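PDB 4HX0: putative nucleotidyltransferase TM1012 from Thermotoga maritima, which is a putative nucleotidyltransferase of the polymerase-beta-like superfamily, probably related to the aminoglycoside adenylyltransferases, whose substrate is not established. Local coordinates for residues 19-24 against 62-67; 48-53 against 94-99; 68-73 against 87-92. All coordinates share one frame; numbering follows the deposited sequence. Where two conformers were deposited one is given.

Contact 1: residues 19-24 against 62-67; sequences YDRLKN and ERIFSE. With BU1 (1,4-butanediol), chain P; BU1 (1,4-butanediol), chain J.
The ring of Phe-65 meets CG of Leu-22 at its edge, in plane, while Arg-21 CB comes in obliquely, 3.6 Å from Phe-65 CZ; CG2 of the neighbouring Ile-64 covers one face, toward the rim. The guanidinium of Arg-21 lies nearly parallel to this ring, the two planes 2° apart, and its polar partners are all ranged round its edge. NH1 and NH2 grip the carboxylate of Glu-67 end-on in a salt bridge, with Arg-21 NH2 2.7 Å from Glu-67 OE1 and Arg-21 NH1 2.9 Å from Glu-67 OE2. The planes of the two groups are 42° apart, and both oxygens are met from above the carboxylate plane. Arg-21 NH1 also gives a bond of 3.0 Å to Ile-64 O, in the carbonyl plane. This joins helix 9-22 to the C-terminal end of helix 55-64, where Phe-65 is the first residue to leave helical geometry, so the arginine takes up a carbonyl of the helix's last turn. The remaining edge is occupied by a butanediol, whose O5 lies 3.0 Å from Arg-21 NE and accepts a weak second bond from NH2. An extended chain from CG to NE carries the guanidinium past the ring to these partners. On the buried side Leu-22 CD2 packs 3.7 Å from Ile-64 CD1 and also meets Phe-65 CE2, while Leu-88 and Ile-90 of strand 81-90 touch the same phenylalanine.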
loop_
_atom_site.group_PDB
_atom_site.type_symbol
_atom_site.label_atom_id
_atom_site.label_comp_id
_atom_site.label_asym_id
_atom_site.label_seq_id
_atom_site.Cartn_x
_atom_site.Cartn_y
_atom_site.Cartn_z
ATOM N N TYR A 19 7.014 -8.370 8.432
ATOM C CA TYR A 19 7.092 -9.722 7.929
ATOM C C TYR A 19 7.089 -10.757 9.042
ATOM O O TYR A 19 6.360 -11.726 8.975
ATOM C CB TYR A 19 8.351 -9.864 7.083
ATOM C CG TYR A 19 8.619 -11.255 6.612
ATOM C CD1 TYR A 19 7.847 -11.820 5.597
ATOM C CD2 TYR A 19 9.657 -12.018 7.162
ATOM C CE1 TYR A 19 8.100 -13.100 5.143
ATOM C CE2 TYR A 19 9.905 -13.305 6.707
ATOM C CZ TYR A 19 9.111 -13.832 5.704
ATOM O OH TYR A 19 9.322 -15.102 5.221
ATOM N N ASP A 20 7.891 -10.543 10.075
ATOM C CA ASP A 20 7.931 -11.521 11.165
ATOM C C ASP A 20 6.581 -11.724 11.849
ATOM O O ASP A 20 6.269 -12.816 12.262
ATOM C CB ASP A 20 9.016 -11.168 12.173
ATOM C CG ASP A 20 10.421 -11.539 11.667
ATOM O OD1 ASP A 20 10.561 -12.301 10.683
ATOM O OD2 ASP A 20 11.386 -11.046 12.250
ATOM N N ARG A 21 5.764 -10.685 11.938
ATOM C CA ARG A 21 4.473 -10.863 12.579
ATOM C C ARG A 21 3.376 -11.318 11.649
ATOM O O ARG A 21 2.314 -11.737 12.109
ATOM C CB ARG A 21 4.038 -9.580 13.259
ATOM C CG ARG A 21 4.958 -9.193 14.375
ATOM C CD ARG A 21 4.189 -8.339 15.351
ATOM N NE ARG A 21 5.130 -7.721 16.245
ATOM C CZ ARG A 21 4.796 -6.880 17.201
ATOM N NH1 ARG A 21 3.523 -6.538 17.378
ATOM N NH2 ARG A 21 5.744 -6.383 17.966
ATOM N N LEU A 22 3.588 -11.167 10.349
ATOM C CA LEU A 22 2.531 -11.529 9.407
ATOM C C LEU A 22 2.814 -12.845 8.736
ATOM O O LEU A 22 1.884 -13.513 8.322
ATOM C CB LEU A 22 2.334 -10.454 8.340
ATOM C CG LEU A 22 1.825 -9.115 8.874
ATOM C CD1 LEU A 22 1.638 -8.134 7.730
ATOM C CD2 LEU A 22 0.502 -9.336 9.598
ATOM N N LYS A 23 4.095 -13.198 8.628
ATOM C CA LYS A 23 4.518 -14.349 7.818
ATOM C C LYS A 23 3.717 -15.601 8.112
ATOM O O LYS A 23 3.342 -16.335 7.200
ATOM C CB LYS A 23 6.028 -14.622 7.907
ATOM C CG LYS A 23 6.571 -14.942 9.289
ATOM C CD LYS A 23 8.086 -15.045 9.244
ATOM C CE LYS A 23 8.642 -15.585 10.547
ATOM N NZ LYS A 23 10.122 -15.428 10.593
ATOM N N ASN A 24 3.445 -15.860 9.374
ATOM C CA ASN A 24 2.685 -17.049 9.656
ATOM C C ASN A 24 1.296 -16.745 10.228
ATOM O O ASN A 24 0.774 -17.435 11.116
ATOM C CB ASN A 24 3.541 -18.052 10.427
ATOM C CG ASN A 24 4.668 -18.629 9.574
ATOM O OD1 ASN A 24 4.431 -19.343 8.597
ATOM N ND2 ASN A 24 5.903 -18.316 9.942
ATOM N N GLU A 62 -3.926 -4.431 12.230
ATOM C CA GLU A 62 -3.993 -3.474 13.315
ATOM C C GLU A 62 -3.857 -4.184 14.670
ATOM O O GLU A 62 -3.149 -3.710 15.543
ATOM C CB GLU A 62 -5.320 -2.736 13.244
ATOM C CG GLU A 62 -5.606 -1.877 14.452
ATOM C CD GLU A 62 -6.877 -1.107 14.288
ATOM O OE1 GLU A 62 -7.939 -1.687 13.995
ATOM O OE2 GLU A 62 -6.793 0.094 14.442
ATOM N N ARG A 63 -4.553 -5.307 14.824
ATOM C CA ARG A 63 -4.490 -6.081 16.058
ATOM C C ARG A 63 -3.095 -6.702 16.252
ATOM O O ARG A 63 -2.514 -6.624 17.333
ATOM C CB ARG A 63 -5.561 -7.168 16.011
ATOM C CG ARG A 63 -5.608 -8.031 17.251
ATOM C CD ARG A 63 -6.562 -9.202 17.123
ATOM N NE ARG A 63 -6.566 -9.892 18.410
ATOM C CZ ARG A 63 -7.405 -10.857 18.765
ATOM N NH1 ARG A 63 -8.346 -11.280 17.921
ATOM N NH2 ARG A 63 -7.299 -11.399 19.978
ATOM N N ILE A 64 -2.574 -7.345 15.212
ATOM C CA ILE A 64 -1.211 -7.897 15.263
ATOM C C ILE A 64 -0.168 -6.850 15.668
ATOM O O ILE A 64 0.789 -7.149 16.390
ATOM C CB ILE A 64 -0.845 -8.555 13.928
ATOM C CG1 ILE A 64 -1.691 -9.817 13.739
ATOM C CG2 ILE A 64 0.640 -8.913 13.877
ATOM C CD1 ILE A 64 -1.770 -10.310 12.307
ATOM N N PHE A 65 -0.334 -5.622 15.192
ATOM C CA PHE A 65 0.641 -4.560 15.448
ATOM C C PHE A 65 0.066 -3.491 16.373
ATOM O O PHE A 65 0.426 -2.315 16.292
ATOM C CB PHE A 65 1.065 -3.918 14.121
ATOM C CG PHE A 65 1.798 -4.858 13.209
ATOM C CD1 PHE A 65 3.174 -4.984 13.289
ATOM C CD2 PHE A 65 1.104 -5.603 12.270
ATOM C CE1 PHE A 65 3.842 -5.869 12.450
ATOM C CE2 PHE A 65 1.763 -6.464 11.415
ATOM C CZ PHE A 65 3.134 -6.594 11.506
ATOM N N SER A 66 -0.803 -3.920 17.284
ATOM C CA SER A 66 -1.555 -2.992 18.129
ATOM C C SER A 66 -0.675 -1.960 18.841
ATOM O O SER A 66 -1.027 -0.779 18.916
ATOM C CB SER A 66 -2.407 -3.774 19.138
ATOM O OG SER A 66 -1.586 -4.600 19.932
ATOM N N GLU A 67 0.475 -2.391 19.353
ATOM C CA GLU A 67 1.370 -1.469 20.060
ATOM C C GLU A 67 1.930 -0.334 19.181
ATOM O O GLU A 67 2.388 0.682 19.707
ATOM C CB GLU A 67 2.482 -2.232 20.780
ATOM C CG GLU A 67 3.556 -2.788 19.858
ATOM C CD GLU A 67 3.354 -4.257 19.539
ATOM O OE1 GLU A 67 4.335 -5.012 19.780
ATOM O OE2 GLU A 67 2.232 -4.648 19.082
HETATM C C1 BU1 P . 1.635 -14.130 5.452
HETATM C C2 BU1 P . 2.905 -13.289 5.278
HETATM C C3 BU1 P . 3.498 -13.519 3.903
HETATM C C4 BU1 P . 4.992 -13.780 3.921
HETATM O O5 BU1 P . 0.514 -13.338 5.883
HETATM O O6 BU1 P . 5.301 -14.645 2.814
HETATM C C1 BU1 J . 8.478 -5.461 16.429
HETATM C C2 BU1 J . 8.841 -5.188 17.885
HETATM C C3 BU1 J . 9.933 -4.131 17.932
HETATM C C4 BU1 J . 9.572 -2.934 18.798
HETATM O O5 BU1 J . 8.035 -6.811 16.293
HETATM O O6 BU1 J . 10.037 -1.741 18.147
#

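Contact 2: residues 48-53 against 94-99; sequences DIDIQT and KVEIMG. With BU1 (1,4-butanediol), chain L.
Asp-48 and Glu-96 bring two acidic side chains close together at one end of a parallel strand pair, with Asp-48 OD2 4.1 Å from Glu-96 OE2 and the carboxylate planes 84° apart. Asp-50 lies alongside Glu-96, pointing the same way, and its OD1 touches the aliphatic part of that chain, 3.1 Å from Glu-96 CG. The bend of Glu-96 at chi2 (-75°) turns its carboxylate aside from Asp-50. Beneath these acids the backbones of strands 49-53 and 94-99 run in parallel register at the middle of the mixed sheet, joined by five hydrogen bonds from Ile-49 N to Thr-53 N; that from Ile-51 N to Glu-96 O is nearly straight, at 175°. On the face opposite Asp-50 and Glu-96, Ile-51 CG1 packs 3.8 Å from Val-95 CG1, under helices 9-22 and 55-64. Asp-48 OD1 accepts a bond of 2.9 Å from butanediol O6. With an alanine in place of Asp-48, that hydroxyl is likely to lose its carboxylate acceptor and the acidic group one of its members. The grouping of Asp-48, Asp-50 and Glu-96, the first two beside a bound diol, is consistent with the metal-binding acidic cluster of polymerase-beta-like nucleotidyltransferases, although no metal is bound between them here.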
loop_
_atom_site.group_PDB
_atom_site.type_symbol
_atom_site.label_atom_id
_atom_site.label_comp_id
_atom_site.label_asym_id
_atom_site.label_seq_id
_atom_site.Cartn_x
_atom_site.Cartn_y
_atom_site.Cartn_z
ATOM N N ASP A 48 7.875 5.771 3.403
ATOM C CA ASP A 48 6.978 5.111 4.329
ATOM C C ASP A 48 6.633 3.777 3.710
ATOM O O ASP A 48 7.041 3.479 2.583
ATOM C CB ASP A 48 5.719 5.943 4.561
ATOM C CG ASP A 48 5.047 6.340 3.272
ATOM O OD1 ASP A 48 5.330 5.697 2.239
ATOM O OD2 ASP A 48 4.248 7.299 3.277
ATOM N N ILE A 49 5.895 2.968 4.451
ATOM C CA ILE A 49 5.623 1.612 4.009
ATOM C C ILE A 49 4.113 1.527 3.879
ATOM O O ILE A 49 3.382 1.913 4.793
ATOM C CB ILE A 49 6.147 0.585 5.013
ATOM C CG1 ILE A 49 7.686 0.655 5.114
ATOM C CG2 ILE A 49 5.667 -0.817 4.651
ATOM C CD1 ILE A 49 8.252 -0.278 6.168
ATOM N N ASP A 50 3.653 1.072 2.724
ATOM C CA ASP A 50 2.228 0.948 2.455
ATOM C C ASP A 50 1.906 -0.511 2.420
ATOM O O ASP A 50 2.531 -1.262 1.692
ATOM C CB ASP A 50 1.888 1.540 1.097
ATOM C CG ASP A 50 2.144 3.002 1.038
ATOM O OD1 ASP A 50 1.895 3.677 2.047
ATOM O OD2 ASP A 50 2.620 3.488 0.000
ATOM N N ILE A 51 0.930 -0.907 3.217
ATOM C CA ILE A 51 0.476 -2.269 3.218
ATOM C C ILE A 51 -0.954 -2.228 2.729
ATOM O O ILE A 51 -1.794 -1.526 3.278
ATOM C CB ILE A 51 0.547 -2.911 4.621
ATOM C CG1 ILE A 51 1.982 -2.892 5.185
ATOM C CG2 ILE A 51 -0.020 -4.331 4.593
ATOM C CD1 ILE A 51 3.027 -3.540 4.298
ATOM N N GLN A 52 -1.219 -2.955 1.661
ATOM C CA GLN A 52 -2.561 -3.072 1.192
ATOM C C GLN A 52 -3.033 -4.484 1.526
ATOM O O GLN A 52 -2.263 -5.451 1.494
ATOM C CB GLN A 52 -2.609 -2.806 -0.307
ATOM C CG GLN A 52 -3.968 -3.006 -0.932
ATOM C CD GLN A 52 -4.011 -2.483 -2.350
ATOM O OE1 GLN A 52 -3.074 -1.826 -2.797
ATOM N NE2 GLN A 52 -5.104 -2.763 -3.059
ATOM N N THR A 53 -4.300 -4.598 1.865
ATOM C CA THR A 53 -4.802 -5.860 2.330
ATOM C C THR A 53 -6.290 -5.841 2.036
ATOM O O THR A 53 -6.768 -4.974 1.319
ATOM C CB THR A 53 -4.484 -6.018 3.842
ATOM O OG1 THR A 53 -4.983 -7.273 4.315
ATOM C CG2 THR A 53 -5.084 -4.849 4.660
ATOM N N LYS A 94 6.400 5.371 9.135
ATOM C CA LYS A 94 4.956 5.319 8.988
ATOM C C LYS A 94 4.584 4.147 8.102
ATOM O O LYS A 94 5.170 3.952 7.040
ATOM C CB LYS A 94 4.419 6.583 8.335
ATOM C CG LYS A 94 2.891 6.653 8.298
ATOM C CD LYS A 94 2.365 7.685 9.274
ATOM C CE LYS A 94 2.903 9.056 8.878
ATOM N NZ LYS A 94 2.672 10.056 9.952
ATOM N N VAL A 95 3.600 3.380 8.554
ATOM C CA VAL A 95 3.095 2.246 7.803
ATOM C C VAL A 95 1.629 2.532 7.560
ATOM O O VAL A 95 0.858 2.641 8.501
ATOM C CB VAL A 95 3.281 0.926 8.581
ATOM C CG1 VAL A 95 2.738 -0.252 7.777
ATOM C CG2 VAL A 95 4.744 0.729 8.961
ATOM N N GLU A 96 1.257 2.718 6.293
ATOM C CA GLU A 96 -0.143 2.936 5.945
ATOM C C GLU A 96 -0.766 1.577 5.740
ATOM O O GLU A 96 -0.262 0.765 4.970
ATOM C CB GLU A 96 -0.276 3.740 4.649
ATOM C CG GLU A 96 0.637 4.946 4.568
ATOM C CD GLU A 96 0.142 6.079 5.446
ATOM O OE1 GLU A 96 -0.875 5.910 6.164
ATOM O OE2 GLU A 96 0.745 7.154 5.402
ATOM N N ILE A 97 -1.874 1.330 6.429
ATOM C CA ILE A 97 -2.597 0.084 6.240
ATOM C C ILE A 97 -3.850 0.435 5.457
ATOM O O ILE A 97 -4.641 1.283 5.891
ATOM C CB ILE A 97 -3.037 -0.522 7.593
ATOM C CG1 ILE A 97 -1.825 -0.701 8.513
ATOM C CG2 ILE A 97 -3.769 -1.837 7.353
ATOM C CD1 ILE A 97 -2.219 -1.228 9.884
ATOM N N MET A 98 -4.014 -0.186 4.291
ATOM C CA MET A 98 -5.186 0.064 3.451
ATOM C C MET A 98 -5.885 -1.228 3.124
ATOM O O MET A 98 -5.372 -2.030 2.353
ATOM C CB MET A 98 -4.790 0.738 2.146
ATOM C CG MET A 98 -4.696 2.233 2.265
ATOM S SD MET A 98 -3.079 2.633 2.897
ATOM C CE MET A 98 -2.141 2.544 1.373
ATOM N N GLY A 99 -7.064 -1.417 3.711
ATOM C CA GLY A 99 -7.835 -2.632 3.475
ATOM C C GLY A 99 -8.920 -2.384 2.449
ATOM O O GLY A 99 -9.655 -1.399 2.561
HETATM C C1 BU1 L . 4.322 6.030 -3.094
HETATM C C2 BU1 L . 4.831 5.835 -1.669
HETATM C C3 BU1 L . 5.280 7.166 -1.075
HETATM C C4 BU1 L . 6.786 7.226 -0.881
HETATM O O5 BU1 L . 4.150 7.417 -3.373
HETATM O O6 BU1 L . 7.182 6.317 0.149
#

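Contact 3: residues 68-73 against 87-92; sequences FVSKKV and ELIIDG. With BU1 (1,4-butanediol), chain J; BU1 (1,4-butanediol), chain S.
A classic beta bulge interrupts the antiparallel pairing of strands 69-77 and 81-90, which form a beta hairpin at one edge of the mixed sheet. Ser-70 and Lys-71 both face Glu-87, and the register slips by one residue between the pairs Val-69 with Leu-88 and Lys-71 with Glu-87. The carbonyl O of Glu-87 therefore accepts two backbone bonds, 2.8 Å from Ser-70 N and 3.1 Å from Lys-71 N, both donors reaching it from the same face of its carbonyl plane. In return Glu-87 N bonds to Lys-71 O, in the carbonyl plane and on a lone pair. Beyond the bulge the pairing resumes with the bond from Ile-89 N to Phe-68 O.

The ring of Phe-68 receives Ile-90 CG1 over one face in a CH-pi contact, 4.1 Å from the ring centroid and displaced toward the rim. At the edge of this ring, in its plane, lies C2 of the butanediol that Arg-21 of helix 9-22 also binds. Val-69 CG2 and Leu-88 CD2 touch at 3.6 Å, although the two side chains of this non-hydrogen-bonded pair diverge from one another. Leu-88 also packs on Phe-65, Val-95 and Ile-97, which ties the hairpin to the interior.

On the face of the sheet that bears them, Lys-71 and Glu-87 lie side by side, pointing the same way. Lys-71 CG, anti to the carbonyl carbon (chi1 -56°), lies 3.1 Å from Glu-87 OE1, and a bend at chi2 redirects the rest of the chain. In the conformer given, Lys-71 NZ stops 4.3 Å from Glu-87 OE1, beyond a salt bridge. A water spans the gap: it donates to Glu-87 OE1 at 2.6 Å, bonds to Ser-70 OG, and accepts a weak bond from Lys-71 NZ.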
loop_
_atom_site.group_PDB
_atom_site.type_symbol
_atom_site.label_atom_id
_atom_site.label_comp_id
_atom_site.label_asym_id
_atom_site.label_seq_id
_atom_site.Cartn_x
_atom_site.Cartn_y
_atom_site.Cartn_z
ATOM N N PHE A 68 1.863 -0.501 17.849
ATOM C CA PHE A 68 2.409 0.472 16.894
ATOM C C PHE A 68 1.358 1.346 16.232
ATOM O O PHE A 68 1.695 2.207 15.443
ATOM C CB PHE A 68 3.152 -0.254 15.775
ATOM C CG PHE A 68 4.257 -1.109 16.263
ATOM C CD1 PHE A 68 5.388 -0.535 16.824
ATOM C CD2 PHE A 68 4.150 -2.489 16.203
ATOM C CE1 PHE A 68 6.413 -1.329 17.299
ATOM C CE2 PHE A 68 5.177 -3.300 16.669
ATOM C CZ PHE A 68 6.305 -2.713 17.229
ATOM N N VAL A 69 0.100 1.113 16.555
ATOM C CA VAL A 69 -0.999 1.800 15.883
ATOM C C VAL A 69 -0.995 3.269 16.264
ATOM O O VAL A 69 -1.120 3.619 17.446
ATOM C CB VAL A 69 -2.373 1.168 16.201
ATOM C CG1 VAL A 69 -3.496 1.940 15.523
ATOM C CG2 VAL A 69 -2.413 -0.296 15.770
ATOM N N SER A 70 -0.853 4.113 15.253
ATOM C CA SER A 70 -0.890 5.559 15.415
ATOM C C SER A 70 -2.227 6.127 14.965
ATOM O O SER A 70 -2.646 7.183 15.436
ATOM C CB SER A 70 0.248 6.212 14.633
ATOM O OG SER A 70 0.245 5.771 13.282
ATOM N N LYS A 71 -2.876 5.433 14.033
ATOM C CA LYS A 71 -4.232 5.777 13.608
ATOM C C LYS A 71 -5.009 4.497 13.460
ATOM O O LYS A 71 -4.628 3.616 12.641
ATOM C CB LYS A 71 -4.238 6.537 12.272
ATOM C CG LYS A 71 -3.404 7.812 12.235
ATOM C CD LYS A 71 -4.119 9.001 12.859
ATOM C CE LYS A 71 -3.334 10.282 12.635
ATOM N NZ LYS A 71 -2.122 10.349 13.486
ATOM N N LYS A 72 -6.085 4.391 14.250
ATOM C CA LYS A 72 -6.972 3.249 14.214
ATOM C C LYS A 72 -7.461 3.049 12.801
ATOM O O LYS A 72 -7.700 4.022 12.085
ATOM C CB LYS A 72 -8.186 3.467 15.120
ATOM C CG LYS A 72 -7.978 3.066 16.574
ATOM C CD LYS A 72 -9.309 3.139 17.313
ATOM C CE LYS A 72 -10.421 2.456 16.525
ATOM N NZ LYS A 72 -10.396 0.969 16.659
ATOM N N VAL A 73 -7.589 1.798 12.408
ATOM C CA VAL A 73 -8.172 1.453 11.131
ATOM C C VAL A 73 -9.641 1.824 11.141
ATOM O O VAL A 73 -10.404 1.424 12.031
ATOM C CB VAL A 73 -8.002 -0.032 10.814
ATOM C CG1 VAL A 73 -8.719 -0.391 9.517
ATOM C CG2 VAL A 73 -6.522 -0.364 10.711
ATOM N N GLU A 87 -2.964 3.468 10.428
ATOM C CA GLU A 87 -1.538 3.714 10.353
ATOM C C GLU A 87 -0.836 3.142 11.553
ATOM O O GLU A 87 -1.376 3.122 12.655
ATOM C CB GLU A 87 -1.240 5.212 10.267
ATOM C CG GLU A 87 -1.741 5.836 8.987
ATOM C CD GLU A 87 -1.414 7.308 8.861
ATOM O OE1 GLU A 87 -1.408 8.036 9.878
ATOM O OE2 GLU A 87 -1.188 7.750 7.725
ATOM N N LEU A 88 0.363 2.654 11.296
ATOM C CA LEU A 88 1.295 2.271 12.327
ATOM C C LEU A 88 2.485 3.183 12.224
ATOM O O LEU A 88 2.797 3.715 11.147
ATOM C CB LEU A 88 1.782 0.841 12.120
ATOM C CG LEU A 88 0.759 -0.239 11.755
ATOM C CD1 LEU A 88 1.497 -1.537 11.456
ATOM C CD2 LEU A 88 -0.248 -0.455 12.864
ATOM N N ILE A 89 3.184 3.332 13.334
ATOM C CA ILE A 89 4.503 3.856 13.276
ATOM C C ILE A 89 5.398 2.811 13.926
ATOM O O ILE A 89 5.187 2.420 15.057
ATOM C CB ILE A 89 4.608 5.258 13.918
ATOM C CG1 ILE A 89 3.806 6.272 13.077
ATOM C CG2 ILE A 89 6.063 5.669 14.010
ATOM C CD1 ILE A 89 3.840 7.683 13.608
ATOM N N ILE A 90 6.369 2.318 13.171
ATOM C CA ILE A 90 7.298 1.337 13.696
ATOM C C ILE A 90 8.681 1.926 13.539
ATOM O O ILE A 90 9.077 2.308 12.434
ATOM C CB ILE A 90 7.210 -0.028 12.955
ATOM C CG1 ILE A 90 5.772 -0.574 12.951
ATOM C CG2 ILE A 90 8.184 -1.022 13.590
ATOM C CD1 ILE A 90 5.576 -1.825 12.093
ATOM N N ASP A 91 9.406 2.025 14.659
ATOM C CA ASP A 91 10.748 2.621 14.645
ATOM C C ASP A 91 10.777 3.962 13.899
ATOM O O ASP A 91 11.691 4.208 13.127
ATOM C CB ASP A 91 11.762 1.669 13.984
ATOM C CG ASP A 91 11.809 0.313 14.645
ATOM O OD1 ASP A 91 11.223 0.160 15.736
ATOM O OD2 ASP A 91 12.444 -0.600 14.076
ATOM N N GLY A 92 9.760 4.789 14.109
ATOM C CA GLY A 92 9.650 6.085 13.460
ATOM C C GLY A 92 9.276 6.064 11.988
ATOM O O GLY A 92 9.264 7.098 11.353
HETATM C C1 BU1 J . 8.478 -5.461 16.429
HETATM C C2 BU1 J . 8.841 -5.188 17.885
HETATM C C3 BU1 J . 9.933 -4.131 17.932
HETATM C C4 BU1 J . 9.572 -2.934 18.798
HETATM O O5 BU1 J . 8.035 -6.811 16.293
HETATM O O6 BU1 J . 10.037 -1.741 18.147
HETATM C C1 BU1 S . -14.068 1.275 12.728
HETATM C C2 BU1 S . -14.074 0.756 11.292
HETATM C C3 BU1 S . -14.768 1.682 10.283
HETATM C C4 BU1 S . -15.110 3.063 10.843
HETATM O O5 BU1 S . -12.716 1.467 13.185
HETATM O O6 BU1 S . -15.670 3.919 9.832
HETATM O O HOH W 1 0.066 8.049 12.042
#

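Contact 2 lies near the centre of the chain, with contacts 1 and 3 about 12 Å and 10 Å from it, centre to centre, and about 12 Å from each other. Contacts 2 and 3 pair strands within one mixed sheet, where strands 81-90 and 93-103 are neighbours; contact 3 is nested in the loop that contact 2 closes. Contact 1 joins helices 9-22 and 55-64 over that sheet, and its segments alternate with those of contact 2. It closes before contact 3 opens, helix 55-64 leading into strand 69-77. Glu-62 bonds to Val-73, one butanediol touches contacts 1 and 3, and Phe-65 on Leu-88 and Ile-90 links the helical layer to the sheet.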